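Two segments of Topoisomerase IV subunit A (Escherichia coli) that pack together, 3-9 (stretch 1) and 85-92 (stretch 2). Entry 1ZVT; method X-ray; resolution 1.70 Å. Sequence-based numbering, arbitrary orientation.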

# COMPACT_ATOMS: atom_id res chain seq x y z
N PRO A 3 -6.88 -22.74 -6.71
CA PRO A 3 -5.82 -21.84 -6.25
C PRO A 3 -5.04 -21.22 -7.40
O PRO A 3 -4.66 -21.94 -8.32
CB PRO A 3 -4.89 -22.76 -5.44
CG PRO A 3 -5.25 -24.13 -5.87
CD PRO A 3 -6.70 -24.10 -6.18
N VAL A 4 -4.79 -19.91 -7.33
CA VAL A 4 -4.01 -19.21 -8.34
C VAL A 4 -3.04 -18.25 -7.68
O VAL A 4 -3.28 -17.80 -6.54
CB VAL A 4 -4.90 -18.39 -9.34
CG1 VAL A 4 -5.80 -19.34 -10.15
CG2 VAL A 4 -5.73 -17.35 -8.62
N THR A 5 -1.99 -17.91 -8.42
CA THR A 5 -1.06 -16.82 -8.05
C THR A 5 -1.06 -15.84 -9.19
O THR A 5 -0.85 -16.22 -10.34
CB THR A 5 0.36 -17.34 -7.83
OG1 THR A 5 0.33 -18.28 -6.75
CG2 THR A 5 1.32 -16.20 -7.48
N ILE A 6 -1.31 -14.57 -8.87
CA ILE A 6 -1.23 -13.54 -9.90
C ILE A 6 0.14 -12.87 -9.80
O ILE A 6 0.57 -12.50 -8.70
CB ILE A 6 -2.33 -12.46 -9.74
CG1 ILE A 6 -3.72 -13.09 -9.47
CG2 ILE A 6 -2.31 -11.52 -10.94
CD1 ILE A 6 -4.18 -14.11 -10.52
N VAL A 7 0.82 -12.75 -10.93
CA VAL A 7 2.19 -12.23 -10.97
C VAL A 7 2.23 -10.96 -11.81
O VAL A 7 1.76 -10.95 -12.95
CB VAL A 7 3.15 -13.27 -11.59
CG1 VAL A 7 4.63 -12.73 -11.63
CG2 VAL A 7 3.05 -14.61 -10.80
N LEU A 8 2.77 -9.91 -11.21
CA LEU A 8 2.90 -8.58 -11.82
C LEU A 8 4.36 -8.30 -12.11
O LEU A 8 5.23 -8.54 -11.26
CB LEU A 8 2.39 -7.53 -10.83
CG LEU A 8 2.54 -6.06 -11.23
CD1 LEU A 8 1.68 -5.74 -12.49
CD2 LEU A 8 2.16 -5.14 -10.04
N SER A 9 4.63 -7.81 -13.31
CA SER A 9 6.00 -7.50 -13.68
C SER A 9 6.28 -6.00 -13.59
O SER A 9 5.35 -5.18 -13.47
CB SER A 9 6.29 -8.00 -15.09
OG SER A 9 5.69 -7.15 -16.05
N THR A 85 0.83 4.73 -13.55
CA THR A 85 1.41 3.39 -13.49
C THR A 85 0.60 2.55 -12.50
O THR A 85 -0.06 3.09 -11.62
CB THR A 85 2.87 3.42 -13.01
OG1 THR A 85 2.97 4.17 -11.79
CG2 THR A 85 3.81 4.03 -14.07
N VAL A 86 0.68 1.23 -12.65
CA VAL A 86 0.07 0.31 -11.68
C VAL A 86 1.08 -0.03 -10.60
O VAL A 86 2.11 -0.69 -10.86
CB VAL A 86 -0.41 -0.98 -12.36
CG1 VAL A 86 -0.79 -2.03 -11.33
CG2 VAL A 86 -1.60 -0.66 -13.26
N ASP A 87 0.80 0.41 -9.38
CA ASP A 87 1.80 0.34 -8.33
C ASP A 87 1.56 -0.72 -7.28
O ASP A 87 2.49 -1.15 -6.58
CB ASP A 87 1.93 1.72 -7.66
CG ASP A 87 2.45 2.78 -8.60
OD1 ASP A 87 2.96 2.43 -9.70
OD2 ASP A 87 2.33 3.98 -8.28
N HIS A 88 0.29 -1.13 -7.13
CA HIS A 88 -0.08 -2.01 -6.04
C HIS A 88 -1.08 -3.06 -6.51
O HIS A 88 -1.96 -2.75 -7.34
CB HIS A 88 -0.68 -1.23 -4.85
CG HIS A 88 0.05 0.05 -4.53
ND1 HIS A 88 1.25 0.07 -3.84
CD2 HIS A 88 -0.25 1.33 -4.80
CE1 HIS A 88 1.66 1.32 -3.73
NE2 HIS A 88 0.76 2.11 -4.29
N MET A 89 -0.93 -4.27 -5.98
CA MET A 89 -1.78 -5.40 -6.33
C MET A 89 -2.22 -6.12 -5.05
O MET A 89 -1.40 -6.36 -4.14
CB MET A 89 -0.98 -6.38 -7.21
CG MET A 89 -1.75 -7.60 -7.64
SD MET A 89 -0.90 -8.64 -8.89
CE MET A 89 0.63 -9.10 -8.05
N LEU A 90 -3.51 -6.45 -4.96
CA LEU A 90 -4.06 -7.10 -3.77
C LEU A 90 -5.02 -8.21 -4.16
O LEU A 90 -5.75 -8.10 -5.16
CB LEU A 90 -4.85 -6.09 -2.93
CG LEU A 90 -4.01 -5.02 -2.23
CD1 LEU A 90 -3.80 -3.80 -3.12
CD2 LEU A 90 -4.71 -4.64 -0.94
N MET A 91 -5.08 -9.24 -3.33
CA MET A 91 -6.06 -10.29 -3.48
C MET A 91 -6.38 -10.75 -2.06
O MET A 91 -5.54 -11.37 -1.41
CB MET A 91 -5.50 -11.43 -4.33
CG MET A 91 -6.50 -12.30 -4.96
SD MET A 91 -5.77 -13.29 -6.30
CE MET A 91 -7.22 -13.99 -7.05
N GLU A 92 -7.58 -10.42 -1.59
CA GLU A 92 -8.00 -10.65 -0.20
C GLU A 92 -9.47 -11.04 -0.16
O GLU A 92 -10.17 -10.98 -1.18
CB GLU A 92 -7.80 -9.37 0.64
CG GLU A 92 -6.37 -8.76 0.61
CD GLU A 92 -5.31 -9.60 1.37
OE1 GLU A 92 -5.68 -10.34 2.30
OE2 GLU A 92 -4.09 -9.53 1.05

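Strands 3-9 and 86-90 of the topoisomerase IV A subunit run nearly antiparallel (174°), their axes 9.1 Å apart at closest approach. That spacing is too wide for backbone pairing, and no hydrogen bond crosses; side chains fill the gap, burying 327 Å² in all. Apolar packing does the work. Met89, the residue most covered by the other stretch, extends through t chi1 and chi2 before chi3 turns to p, bringing CE to 3.6 Å from Leu8 CB while SD lies 3.8 Å from Ile6 CG2. Met91, just past the end of strand 86-90 and all t, reaches across the gap: its SD sits 3.8 Å from Ile6 CG1 and its CE 4.0 Å from Val4 CG2. Ile6 thus meets both methionines, its branched side chain offering CG2 to one and CG1 to the other. Leu8 also touches Val86, more loosely, with CD2 4.5 Å from CG1. The long, unbranched methionines suit a gap of this width, since Met89 CA and Leu8 CA stand 7.9 Å apart. The same Met89 methyl also meets backbone: CE lies 3.5 Å from Ile6 O, a van der Waals approach, and 4.5 Å from Val7 C. Strand alternation turns Thr5 and Val7 away; in stretch 2, consecutive Asp87 and His88 both point away, between inward-pointing Val86 and Met89. Thr85 OG1 donates to Asp87 OD1 (2.7 Å) within its own stretch.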